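Local coordinates for protein guanine nucleotide exchange factor p115rhogef (PDB 1IAP) that activates Rho GTPases by promoting nucleotide exchange and, through its N-terminal RGS-like domain, probably engages heterotrimeric G-protein alpha subunits of the G12/13 class, at residues P33-L38 against A175-A180; P15-A20 against A132-W137; L38-L43 against R96-V101; E128-Q133 against R150-R155. All coordinates share one frame; numbering follows the deposited sequence.

Following the all-helical chain from its N terminus, the first helix to take part is 15-28, and contact 2 ties its start to helix 128-135, closing a loop of 111 residues. Helix 32-43 then serves two contacts: contact 1 joins it to the late helix 171-187, and contact 3 joins its C-terminal half to helix 91-103. The loops of contacts 1 and 2 cross, while contact 3 is nested within both. Contact 4 closes a short loop between helix 128-135 and helix 142-162, inside that of contact 1, and shares Ala132 and Gln133 with contact 2. Contacts 2 and 4 thus lie together on one side of the chain's centre, with contact 3 on the opposite side.

Contact 1: residues P33-L38 against A175-A180; sequences PLLCCL and AAVVNA
No ring or other flat group takes part where Leu35 meets Ala180 and Val177; the surfaces that touch are methyl groups and the CA of Val177. Leu35 points from helix 32-43 toward helix 171-187, and both its methyls turn to the CB of Ala180, at unequal distances. CD1 makes the closer approach, 3.8 Å from Ala180 CB, while CD2 stands 4.2 Å from that same carbon. A turn earlier on the second helix, Leu35 CD1 also lies 4.3 Å from Val177 CA, and the Val177 methyl CG2 is looser still. The branch reaches this place because CG sits anti to the carbonyl carbon (chi1 -66°) and CD1 continues the chain outward with chi2 at 173°.

Ala180 has only a methyl to offer, and the backbones come near each other here: the CA atoms of Leu35 and Ala180 are 6.7 Å apart. Around the pair, Leu22 of helix 15-28 and Phe62 of helix 48-63 also touch Leu35, and Pro31 touches Val177, which places the contact in the hydrophobic interior of the RGS-like domain. One turn on, His39 NE2 bonds to the carbonyl O of Ala180, a polar tie beside the greasy one. Between the two segments themselves no hydrogen bond forms, so their hold on each other rests on dispersion and on burial of apolar surface.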
loop_
_atom_site.group_PDB
_atom_site.type_symbol
_atom_site.label_atom_id
_atom_site.label_comp_id
_atom_site.label_asym_id
_atom_site.label_seq_id
_atom_site.Cartn_x
_atom_site.Cartn_y
_atom_site.Cartn_z
ATOM N N PRO A 33 4.791 2.135 -6.293
ATOM C CA PRO A 33 3.990 3.350 -6.116
ATOM C C PRO A 33 2.821 3.245 -5.137
ATOM O O PRO A 33 2.674 4.091 -4.256
ATOM C CB PRO A 33 3.518 3.649 -7.537
ATOM C CG PRO A 33 4.675 3.182 -8.361
ATOM C CD PRO A 33 4.985 1.849 -7.725
ATOM N N LEU A 34 1.991 2.220 -5.293
ATOM C CA LEU A 34 0.846 2.039 -4.409
ATOM C C LEU A 34 1.299 1.698 -2.992
ATOM O O LEU A 34 0.790 2.260 -2.039
ATOM C CB LEU A 34 -0.091 0.941 -4.934
ATOM C CG LEU A 34 -1.337 0.590 -4.100
ATOM C CD1 LEU A 34 -2.228 1.818 -3.877
ATOM C CD2 LEU A 34 -2.125 -0.506 -4.802
ATOM N N LEU A 35 2.275 0.801 -2.872
ATOM C CA LEU A 35 2.778 0.398 -1.563
ATOM C C LEU A 35 3.403 1.579 -0.827
ATOM O O LEU A 35 3.270 1.705 0.388
ATOM C CB LEU A 35 3.795 -0.735 -1.708
ATOM C CG LEU A 35 3.235 -2.059 -2.235
ATOM C CD1 LEU A 35 4.368 -3.031 -2.490
ATOM C CD2 LEU A 35 2.217 -2.632 -1.253
ATOM N N CYS A 36 4.067 2.443 -1.584
ATOM C CA CYS A 36 4.710 3.631 -1.040
ATOM C C CYS A 36 3.666 4.572 -0.432
ATOM O O CYS A 36 3.821 5.047 0.694
ATOM C CB CYS A 36 5.502 4.335 -2.146
ATOM S SG CYS A 36 6.249 5.898 -1.663
ATOM N N CYS A 37 2.582 4.803 -1.169
ATOM C CA CYS A 37 1.506 5.672 -0.707
ATOM C C CYS A 37 0.854 5.138 0.566
ATOM O O CYS A 37 0.524 5.906 1.469
ATOM C CB CYS A 37 0.442 5.836 -1.796
ATOM S SG CYS A 37 0.933 6.893 -3.182
ATOM N N LEU A 38 0.672 3.821 0.636
ATOM C CA LEU A 38 0.057 3.204 1.811
ATOM C C LEU A 38 0.961 3.353 3.038
ATOM O O LEU A 38 0.491 3.692 4.122
ATOM C CB LEU A 38 -0.247 1.723 1.545
ATOM C CG LEU A 38 -1.197 1.391 0.389
ATOM C CD1 LEU A 38 -1.360 -0.133 0.246
ATOM C CD2 LEU A 38 -2.549 2.049 0.616
ATOM N N ALA A 175 9.194 -11.055 -2.157
ATOM C CA ALA A 175 9.287 -11.036 -0.697
ATOM C C ALA A 175 9.066 -9.618 -0.177
ATOM O O ALA A 175 8.370 -9.416 0.819
ATOM C CB ALA A 175 10.638 -11.558 -0.246
ATOM N N ALA A 176 9.627 -8.637 -0.882
ATOM C CA ALA A 176 9.485 -7.229 -0.510
ATOM C C ALA A 176 8.024 -6.793 -0.586
ATOM O O ALA A 176 7.548 -6.032 0.256
ATOM C CB ALA A 176 10.343 -6.357 -1.420
ATOM N N VAL A 177 7.319 -7.284 -1.598
ATOM C CA VAL A 177 5.903 -6.963 -1.788
ATOM C C VAL A 177 5.062 -7.582 -0.674
ATOM O O VAL A 177 4.220 -6.915 -0.084
ATOM C CB VAL A 177 5.400 -7.460 -3.161
ATOM C CG1 VAL A 177 3.886 -7.366 -3.255
ATOM C CG2 VAL A 177 6.044 -6.641 -4.268
ATOM N N VAL A 178 5.299 -8.856 -0.380
ATOM C CA VAL A 178 4.551 -9.525 0.680
ATOM C C VAL A 178 4.784 -8.841 2.034
ATOM O O VAL A 178 3.831 -8.581 2.772
ATOM C CB VAL A 178 4.892 -11.028 0.745
ATOM C CG1 VAL A 178 4.338 -11.652 2.026
ATOM C CG2 VAL A 178 4.304 -11.730 -0.465
ATOM N N ASN A 179 6.041 -8.514 2.332
ATOM C CA ASN A 179 6.384 -7.831 3.584
ATOM C C ASN A 179 5.682 -6.481 3.655
ATOM O O ASN A 179 5.101 -6.111 4.679
ATOM C CB ASN A 179 7.898 -7.599 3.675
ATOM C CG ASN A 179 8.675 -8.880 3.873
ATOM O OD1 ASN A 179 8.111 -9.902 4.247
ATOM N ND2 ASN A 179 9.980 -8.829 3.630
ATOM N N ALA A 180 5.747 -5.741 2.554
ATOM C CA ALA A 180 5.135 -4.423 2.473
ATOM C C ALA A 180 3.631 -4.475 2.702
ATOM O O ALA A 180 3.081 -3.661 3.453
ATOM C CB ALA A 180 5.445 -3.783 1.122
#

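Contact 2: residues P15-A20 against A132-W137; sequences PAHLMA and AQLEAW
With CG of Leu134 anti to its carbonyl carbon (chi1 -82°) and chi2 close to extended at 167°, the branch reaches out from helix 128-135 and presents CD1 to Ala16 and His17 on the first turn of helix 15-28. In this all-helical, RGS-like fold the contact joins an early helix to one more than a hundred residues later. It is a single methyl against two neighbouring side chains. Ala16 points its CB straight at the leucine and is the main partner. The CB of His17 points neither at the leucine nor away from it; its CG is also anti to the carbonyl carbon (chi1 -60°), and its ring runs past Leu134 in the opposing direction, so that CD1 approaches the imidazole obliquely.

The backbones stay well apart, the CA atoms of Ala16 and Leu134 being 9.0 Å from each other, and it is the length of the leucine that spans the distance against a residue as short as alanine. All three touching residues are buried, and no hydrogen bond crosses between the segments. One turn before Leu134, Leu131 covers His17 and Ala20 as well, so the two leucines lie along the same side of helix 15-28. Leu18 and Met19 turn instead to helix 171-187, which places helix 15-28 between helix 128-135 and helix 171-187. Helix 142-162 adds a second neighbour: Ala16 CB lies 3.6 Å from Leu134 CD1 and 3.7 Å from Val152 CG1.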
loop_
_atom_site.group_PDB
_atom_site.type_symbol
_atom_site.label_atom_id
_atom_site.label_comp_id
_atom_site.label_asym_id
_atom_site.label_seq_id
_atom_site.Cartn_x
_atom_site.Cartn_y
_atom_site.Cartn_z
ATOM N N PRO A 15 -9.692 -2.976 4.117
ATOM C CA PRO A 15 -8.759 -4.103 4.006
ATOM C C PRO A 15 -9.021 -5.162 2.942
ATOM O O PRO A 15 -8.094 -5.558 2.238
ATOM C CB PRO A 15 -8.736 -4.674 5.430
ATOM C CG PRO A 15 -10.092 -4.334 5.958
ATOM C CD PRO A 15 -10.320 -2.941 5.454
ATOM N N ALA A 16 -10.266 -5.614 2.811
ATOM C CA ALA A 16 -10.602 -6.632 1.815
ATOM C C ALA A 16 -10.520 -6.060 0.402
ATOM O O ALA A 16 -9.938 -6.668 -0.497
ATOM C CB ALA A 16 -11.991 -7.191 2.077
ATOM N N HIS A 17 -11.106 -4.882 0.218
ATOM C CA HIS A 17 -11.096 -4.218 -1.079
ATOM C C HIS A 17 -9.668 -3.870 -1.471
ATOM O O HIS A 17 -9.269 -4.088 -2.614
ATOM C CB HIS A 17 -12.010 -2.991 -1.047
ATOM C CG HIS A 17 -13.432 -3.337 -0.730
ATOM N ND1 HIS A 17 -14.437 -3.294 -1.671
ATOM C CD2 HIS A 17 -13.989 -3.848 0.395
ATOM C CE1 HIS A 17 -15.550 -3.774 -1.143
ATOM N NE2 HIS A 17 -15.304 -4.118 0.110
ATOM N N LEU A 18 -8.873 -3.449 -0.489
ATOM C CA LEU A 18 -7.475 -3.113 -0.724
ATOM C C LEU A 18 -6.668 -4.351 -1.136
ATOM O O LEU A 18 -5.842 -4.273 -2.044
ATOM C CB LEU A 18 -6.868 -2.442 0.517
ATOM C CG LEU A 18 -5.453 -1.891 0.351
ATOM C CD1 LEU A 18 -5.412 -0.895 -0.813
ATOM C CD2 LEU A 18 -5.015 -1.219 1.642
ATOM N N MET A 19 -6.905 -5.488 -0.479
ATOM C CA MET A 19 -6.211 -6.728 -0.832
ATOM C C MET A 19 -6.472 -7.131 -2.290
ATOM O O MET A 19 -5.570 -7.611 -2.970
ATOM C CB MET A 19 -6.607 -7.886 0.095
ATOM C CG MET A 19 -5.861 -7.924 1.431
ATOM S SD MET A 19 -4.054 -7.900 1.230
ATOM C CE MET A 19 -3.799 -9.258 0.088
ATOM N N ALA A 20 -7.710 -6.973 -2.754
ATOM C CA ALA A 20 -8.057 -7.320 -4.133
ATOM C C ALA A 20 -7.276 -6.411 -5.079
ATOM O O ALA A 20 -6.687 -6.873 -6.058
ATOM C CB ALA A 20 -9.576 -7.167 -4.364
ATOM N N ALA A 132 -18.408 -9.113 -3.185
ATOM C CA ALA A 132 -19.857 -9.151 -3.401
ATOM C C ALA A 132 -20.545 -9.596 -2.124
ATOM O O ALA A 132 -21.540 -9.015 -1.709
ATOM C CB ALA A 132 -20.202 -10.120 -4.527
ATOM N N GLN A 133 -20.023 -10.655 -1.510
ATOM C CA GLN A 133 -20.609 -11.172 -0.280
ATOM C C GLN A 133 -20.588 -10.158 0.857
ATOM O O GLN A 133 -21.503 -10.129 1.681
ATOM C CB GLN A 133 -19.932 -12.478 0.128
ATOM C CG GLN A 133 -20.316 -13.645 -0.778
ATOM C CD GLN A 133 -19.481 -14.875 -0.531
ATOM O OE1 GLN A 133 -19.992 -15.995 -0.523
ATOM N NE2 GLN A 133 -18.179 -14.680 -0.340
ATOM N N LEU A 134 -19.557 -9.314 0.895
ATOM C CA LEU A 134 -19.464 -8.289 1.932
ATOM C C LEU A 134 -20.579 -7.251 1.791
ATOM O O LEU A 134 -21.016 -6.663 2.783
ATOM C CB LEU A 134 -18.097 -7.587 1.885
ATOM C CG LEU A 134 -16.927 -8.285 2.585
ATOM C CD1 LEU A 134 -15.580 -7.650 2.204
ATOM C CD2 LEU A 134 -17.151 -8.221 4.083
ATOM N N GLU A 135 -21.026 -7.021 0.557
ATOM C CA GLU A 135 -22.084 -6.050 0.281
ATOM C C GLU A 135 -23.354 -6.340 1.063
ATOM O O GLU A 135 -24.099 -5.432 1.408
ATOM C CB GLU A 135 -22.442 -6.033 -1.211
ATOM C CG GLU A 135 -21.322 -5.625 -2.148
ATOM C CD GLU A 135 -21.776 -5.527 -3.604
ATOM O OE1 GLU A 135 -20.998 -5.020 -4.439
ATOM O OE2 GLU A 135 -22.907 -5.948 -3.920
ATOM N N ALA A 136 -23.600 -7.612 1.339
ATOM C CA ALA A 136 -24.805 -8.006 2.048
ATOM C C ALA A 136 -24.680 -7.923 3.561
ATOM O O ALA A 136 -25.658 -8.148 4.268
ATOM C CB ALA A 136 -25.209 -9.428 1.629
ATOM N N TRP A 137 -23.504 -7.547 4.059
ATOM C CA TRP A 137 -23.293 -7.500 5.506
ATOM C C TRP A 137 -22.886 -6.180 6.147
ATOM O O TRP A 137 -22.412 -6.179 7.285
ATOM C CB TRP A 137 -22.299 -8.600 5.917
ATOM C CG TRP A 137 -22.845 -9.966 5.682
ATOM C CD1 TRP A 137 -22.647 -10.758 4.582
ATOM C CD2 TRP A 137 -23.765 -10.670 6.522
ATOM N NE1 TRP A 137 -23.400 -11.901 4.680
ATOM C CE2 TRP A 137 -24.097 -11.875 5.861
ATOM C CE3 TRP A 137 -24.348 -10.396 7.768
ATOM C CZ2 TRP A 137 -24.984 -12.810 6.406
ATOM C CZ3 TRP A 137 -25.230 -11.324 8.311
ATOM C CH2 TRP A 137 -25.539 -12.518 7.626
#

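Contact 3: residues L38-L43 against R96-V101; sequences LHADML and RFVQEV
Two helices of the RGS-like domain, 32-43 and 91-103, meet here through Ala40, Leu43 and Val98, beside helix 48-63. Val98 does the work on its side, giving one methyl to each partner. Its CG1, anti to the backbone N (chi1 173°), presses on Ala40 CB at 3.6 Å. A methyl is all that Ala40 puts between the helices, and the CA atoms of Ala40 and Val98 are 6.4 Å apart.

Helix 48-63 packs against all three residues: Phe58 touches Ala40, Ala54 touches Leu43 and Phe55 touches Val98. The contact is apolar throughout, and no hydrogen bond links the segments. A different side of helix 32-43 carries His39, which forms an edge-to-face pair with Phe62 and has the CE of Met42 lying 3.8 Å above the plane of its ring, displaced toward the rim. That side faces helix 171-187, so the helix is packed on more than one flank. Leu43, a turn beyond Ala40, has chi1 at -102°, away from a staggered value; in this pose its CD2 lies 4.3 Å from Val98 CG2.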
loop_
_atom_site.group_PDB
_atom_site.type_symbol
_atom_site.label_atom_id
_atom_site.label_comp_id
_atom_site.label_asym_id
_atom_site.label_seq_id
_atom_site.Cartn_x
_atom_site.Cartn_y
_atom_site.Cartn_z
ATOM N N LEU A 38 0.672 3.821 0.636
ATOM C CA LEU A 38 0.057 3.204 1.811
ATOM C C LEU A 38 0.961 3.353 3.038
ATOM O O LEU A 38 0.491 3.692 4.122
ATOM C CB LEU A 38 -0.247 1.723 1.545
ATOM C CG LEU A 38 -1.197 1.391 0.389
ATOM C CD1 LEU A 38 -1.360 -0.133 0.246
ATOM C CD2 LEU A 38 -2.549 2.049 0.616
ATOM N N HIS A 39 2.261 3.126 2.860
ATOM C CA HIS A 39 3.199 3.243 3.973
ATOM C C HIS A 39 3.365 4.688 4.432
ATOM O O HIS A 39 3.617 4.949 5.610
ATOM C CB HIS A 39 4.554 2.644 3.605
ATOM C CG HIS A 39 4.569 1.147 3.606
ATOM N ND1 HIS A 39 5.714 0.417 3.829
ATOM C CD2 HIS A 39 3.577 0.243 3.414
ATOM C CE1 HIS A 39 5.431 -0.873 3.771
ATOM N NE2 HIS A 39 4.140 -1.004 3.521
ATOM N N ALA A 40 3.205 5.620 3.498
ATOM C CA ALA A 40 3.322 7.046 3.795
ATOM C C ALA A 40 2.151 7.484 4.663
ATOM O O ALA A 40 2.304 8.314 5.559
ATOM C CB ALA A 40 3.347 7.847 2.508
ATOM N N ASP A 41 0.981 6.910 4.395
ATOM C CA ASP A 41 -0.218 7.224 5.154
ATOM C C ASP A 41 -0.071 6.658 6.563
ATOM O O ASP A 41 -0.448 7.292 7.548
ATOM C CB ASP A 41 -1.442 6.612 4.473
ATOM C CG ASP A 41 -2.741 7.078 5.094
ATOM O OD1 ASP A 41 -3.234 6.404 6.021
ATOM O OD2 ASP A 41 -3.257 8.128 4.660
ATOM N N MET A 42 0.476 5.451 6.632
ATOM C CA MET A 42 0.715 4.742 7.881
ATOM C C MET A 42 1.678 5.544 8.759
ATOM O O MET A 42 1.525 5.594 9.981
ATOM C CB MET A 42 1.284 3.356 7.559
ATOM C CG MET A 42 1.738 2.527 8.741
ATOM S SD MET A 42 2.078 0.831 8.203
ATOM C CE MET A 42 3.575 1.076 7.289
ATOM N N LEU A 43 2.649 6.189 8.113
ATOM C CA LEU A 43 3.645 7.014 8.796
ATOM C C LEU A 43 2.993 8.227 9.451
ATOM O O LEU A 43 3.392 8.647 10.540
ATOM C CB LEU A 43 4.706 7.493 7.803
ATOM C CG LEU A 43 6.058 6.781 7.790
ATOM C CD1 LEU A 43 5.880 5.279 7.651
ATOM C CD2 LEU A 43 6.898 7.333 6.651
ATOM N N ARG A 96 7.532 16.901 4.579
ATOM C CA ARG A 96 7.657 17.466 3.235
ATOM C C ARG A 96 8.131 16.409 2.245
ATOM O O ARG A 96 7.576 16.288 1.154
ATOM C CB ARG A 96 8.630 18.651 3.216
ATOM C CG ARG A 96 8.187 19.848 4.038
ATOM C CD ARG A 96 9.125 21.027 3.831
ATOM N NE ARG A 96 8.842 22.122 4.757
ATOM C CZ ARG A 96 9.127 23.401 4.521
ATOM N NH1 ARG A 96 9.702 23.761 3.381
ATOM N NH2 ARG A 96 8.852 24.320 5.437
ATOM N N PHE A 97 9.171 15.666 2.623
ATOM C CA PHE A 97 9.712 14.604 1.774
ATOM C C PHE A 97 8.635 13.565 1.470
ATOM O O PHE A 97 8.470 13.151 0.324
ATOM C CB PHE A 97 10.905 13.916 2.445
ATOM C CG PHE A 97 12.177 14.723 2.416
ATOM C CD1 PHE A 97 12.367 15.726 1.472
ATOM C CD2 PHE A 97 13.192 14.470 3.333
ATOM C CE1 PHE A 97 13.546 16.465 1.443
ATOM C CE2 PHE A 97 14.373 15.203 3.311
ATOM C CZ PHE A 97 14.551 16.201 2.363
ATOM N N VAL A 98 7.900 13.160 2.500
ATOM C CA VAL A 98 6.829 12.181 2.338
ATOM C C VAL A 98 5.730 12.703 1.411
ATOM O O VAL A 98 5.345 12.018 0.464
ATOM C CB VAL A 98 6.219 11.776 3.706
ATOM C CG1 VAL A 98 4.999 10.886 3.506
ATOM C CG2 VAL A 98 7.249 11.048 4.535
ATOM N N GLN A 99 5.245 13.919 1.665
ATOM C CA GLN A 99 4.193 14.505 0.833
ATOM C C GLN A 99 4.615 14.693 -0.626
ATOM O O GLN A 99 3.819 14.466 -1.537
ATOM C CB GLN A 99 3.707 15.838 1.420
ATOM C CG GLN A 99 3.154 15.752 2.844
ATOM C CD GLN A 99 1.900 14.889 2.980
ATOM O OE1 GLN A 99 1.681 13.945 2.217
ATOM N NE2 GLN A 99 1.077 15.209 3.974
ATOM N N GLU A 100 5.864 15.106 -0.847
ATOM C CA GLU A 100 6.379 15.305 -2.202
ATOM C C GLU A 100 6.529 13.973 -2.925
ATOM O O GLU A 100 6.292 13.881 -4.131
ATOM C CB GLU A 100 7.725 16.031 -2.181
ATOM C CG GLU A 100 7.638 17.515 -1.864
ATOM C CD GLU A 100 8.972 18.227 -2.039
ATOM O OE1 GLU A 100 9.421 18.376 -3.198
ATOM O OE2 GLU A 100 9.572 18.633 -1.021
ATOM N N VAL A 101 6.951 12.950 -2.191
ATOM C CA VAL A 101 7.110 11.622 -2.766
ATOM C C VAL A 101 5.733 11.056 -3.120
ATOM O O VAL A 101 5.543 10.506 -4.203
ATOM C CB VAL A 101 7.823 10.659 -1.794
ATOM C CG1 VAL A 101 7.638 9.212 -2.253
ATOM C CG2 VAL A 101 9.315 10.994 -1.716
#

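Contact 4: residues E128-Q133 against R150-R155; sequences EQELAQ and RHVAER
Glu130 OE2 is gripped by two N-H donors. Arg155 NH1, coming from helix 142-162, bonds to it at 3.1 Å with an N-H...O angle of 155°, as part of a salt bridge; Gln129 NE2, from the neighbouring residue, adds a weak, strongly bent bond, also 3.1 Å from OE2. The arginine nitrogen reaches OE2 from above the carboxylate plane, 47° out of it, whereas the oxygen lies near the plane of the guanidinium, at its edge. Arg155 is extended from CG to NE and crosses the glutamate at about a right angle. Glu130 bends at chi2 (61°), which folds its carboxylate back; its CG also lies in the guanidinium plane, 3.8 Å from Arg155 NH1.

Beneath the charges, Glu130 CB packs on Val152 CG1 at 3.9 Å. An alanine in place of this glutamate would keep that CB but would probably leave the Arg155 guanidinium without its carboxylate mate and free to swing. Trp127 also touches Arg155. One apolar contact and a salt bridge toward the more exposed Arg155 thus join the consecutive helices 128-135 and 142-162 of the all-helical RGS-like domain.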
loop_
_atom_site.group_PDB
_atom_site.type_symbol
_atom_site.label_atom_id
_atom_site.label_comp_id
_atom_site.label_asym_id
_atom_site.label_seq_id
_atom_site.Cartn_x
_atom_site.Cartn_y
_atom_site.Cartn_z
ATOM N N GLU A 128 -13.750 -11.015 -6.474
ATOM C CA GLU A 128 -15.015 -10.312 -6.630
ATOM C C GLU A 128 -16.137 -10.992 -5.845
ATOM O O GLU A 128 -17.028 -10.325 -5.329
ATOM C CB GLU A 128 -15.375 -10.175 -8.116
ATOM C CG GLU A 128 -16.553 -9.237 -8.411
ATOM C CD GLU A 128 -16.397 -7.837 -7.810
ATOM O OE1 GLU A 128 -15.270 -7.302 -7.772
ATOM O OE2 GLU A 128 -17.416 -7.267 -7.367
ATOM N N GLN A 129 -16.079 -12.315 -5.733
ATOM C CA GLN A 129 -17.086 -13.052 -4.980
ATOM C C GLN A 129 -17.073 -12.617 -3.509
ATOM O O GLN A 129 -18.128 -12.413 -2.909
ATOM C CB GLN A 129 -16.842 -14.566 -5.065
ATOM C CG GLN A 129 -17.750 -15.364 -4.138
ATOM C CD GLN A 129 -17.338 -16.812 -3.979
ATOM O OE1 GLN A 129 -18.180 -17.703 -4.011
ATOM N NE2 GLN A 129 -16.042 -17.055 -3.784
ATOM N N GLU A 130 -15.882 -12.463 -2.940
ATOM C CA GLU A 130 -15.744 -12.057 -1.540
ATOM C C GLU A 130 -16.257 -10.638 -1.327
ATOM O O GLU A 130 -16.969 -10.359 -0.356
ATOM C CB GLU A 130 -14.285 -12.180 -1.078
ATOM C CG GLU A 130 -13.826 -13.616 -0.782
ATOM C CD GLU A 130 -13.889 -14.545 -1.987
ATOM O OE1 GLU A 130 -13.773 -14.070 -3.139
ATOM O OE2 GLU A 130 -14.052 -15.764 -1.783
ATOM N N LEU A 131 -15.896 -9.747 -2.244
ATOM C CA LEU A 131 -16.331 -8.351 -2.187
ATOM C C LEU A 131 -17.847 -8.259 -2.334
ATOM O O LEU A 131 -18.490 -7.417 -1.704
ATOM C CB LEU A 131 -15.656 -7.551 -3.304
ATOM C CG LEU A 131 -14.356 -6.809 -2.981
ATOM C CD1 LEU A 131 -13.548 -7.506 -1.895
ATOM C CD2 LEU A 131 -13.557 -6.604 -4.262
ATOM N N ALA A 132 -18.408 -9.113 -3.185
ATOM C CA ALA A 132 -19.857 -9.151 -3.401
ATOM C C ALA A 132 -20.545 -9.596 -2.124
ATOM O O ALA A 132 -21.540 -9.015 -1.709
ATOM C CB ALA A 132 -20.202 -10.120 -4.527
ATOM N N GLN A 133 -20.023 -10.655 -1.510
ATOM C CA GLN A 133 -20.609 -11.172 -0.280
ATOM C C GLN A 133 -20.588 -10.158 0.857
ATOM O O GLN A 133 -21.503 -10.129 1.681
ATOM C CB GLN A 133 -19.932 -12.478 0.128
ATOM C CG GLN A 133 -20.316 -13.645 -0.778
ATOM C CD GLN A 133 -19.481 -14.875 -0.531
ATOM O OE1 GLN A 133 -19.992 -15.995 -0.523
ATOM N NE2 GLN A 133 -18.179 -14.680 -0.340
ATOM N N ARG A 150 -11.882 -7.380 7.976
ATOM C CA ARG A 150 -10.569 -7.872 8.392
ATOM C C ARG A 150 -10.456 -9.388 8.241
ATOM O O ARG A 150 -9.390 -9.902 7.928
ATOM C CB ARG A 150 -10.263 -7.486 9.846
ATOM C CG ARG A 150 -10.265 -6.003 10.115
ATOM C CD ARG A 150 -9.786 -5.711 11.528
ATOM N NE ARG A 150 -10.045 -4.326 11.906
ATOM C CZ ARG A 150 -11.051 -3.942 12.688
ATOM N NH1 ARG A 150 -11.890 -4.844 13.181
ATOM N NH2 ARG A 150 -11.228 -2.655 12.962
ATOM N N HIS A 151 -11.554 -10.100 8.475
ATOM C CA HIS A 151 -11.556 -11.557 8.354
ATOM C C HIS A 151 -11.286 -11.965 6.912
ATOM O O HIS A 151 -10.444 -12.826 6.644
ATOM C CB HIS A 151 -12.902 -12.136 8.813
ATOM C CG HIS A 151 -12.948 -13.633 8.821
ATOM N ND1 HIS A 151 -13.580 -14.365 7.839
ATOM C CD2 HIS A 151 -12.444 -14.536 9.696
ATOM C CE1 HIS A 151 -13.463 -15.653 8.107
ATOM N NE2 HIS A 151 -12.778 -15.785 9.228
ATOM N N VAL A 152 -12.012 -11.338 5.990
ATOM C CA VAL A 152 -11.872 -11.612 4.562
ATOM C C VAL A 152 -10.471 -11.251 4.081
ATOM O O VAL A 152 -9.830 -12.023 3.365
ATOM C CB VAL A 152 -12.932 -10.815 3.754
ATOM C CG1 VAL A 152 -12.634 -10.860 2.245
ATOM C CG2 VAL A 152 -14.316 -11.374 4.040
ATOM N N ALA A 153 -10.001 -10.070 4.470
ATOM C CA ALA A 153 -8.674 -9.609 4.082
ATOM C C ALA A 153 -7.593 -10.586 4.527
ATOM O O ALA A 153 -6.638 -10.829 3.801
ATOM C CB ALA A 153 -8.404 -8.223 4.659
ATOM N N GLU A 154 -7.748 -11.153 5.720
ATOM C CA GLU A 154 -6.773 -12.115 6.229
ATOM C C GLU A 154 -6.656 -13.318 5.297
ATOM O O GLU A 154 -5.552 -13.753 4.954
ATOM C CB GLU A 154 -7.150 -12.563 7.642
ATOM C CG GLU A 154 -6.919 -11.483 8.685
ATOM C CD GLU A 154 -7.501 -11.801 10.052
ATOM O OE1 GLU A 154 -8.001 -12.930 10.261
ATOM O OE2 GLU A 154 -7.452 -10.904 10.922
ATOM N N ARG A 155 -7.797 -13.825 4.848
ATOM C CA ARG A 155 -7.797 -14.958 3.943
ATOM C C ARG A 155 -7.154 -14.583 2.611
ATOM O O ARG A 155 -6.420 -15.386 2.027
ATOM C CB ARG A 155 -9.221 -15.476 3.713
ATOM C CG ARG A 155 -9.271 -16.630 2.726
ATOM C CD ARG A 155 -10.635 -17.287 2.669
ATOM N NE ARG A 155 -10.729 -18.220 1.549
ATOM C CZ ARG A 155 -11.388 -17.970 0.422
ATOM N NH1 ARG A 155 -12.015 -16.812 0.261
ATOM N NH2 ARG A 155 -11.418 -18.878 -0.546
#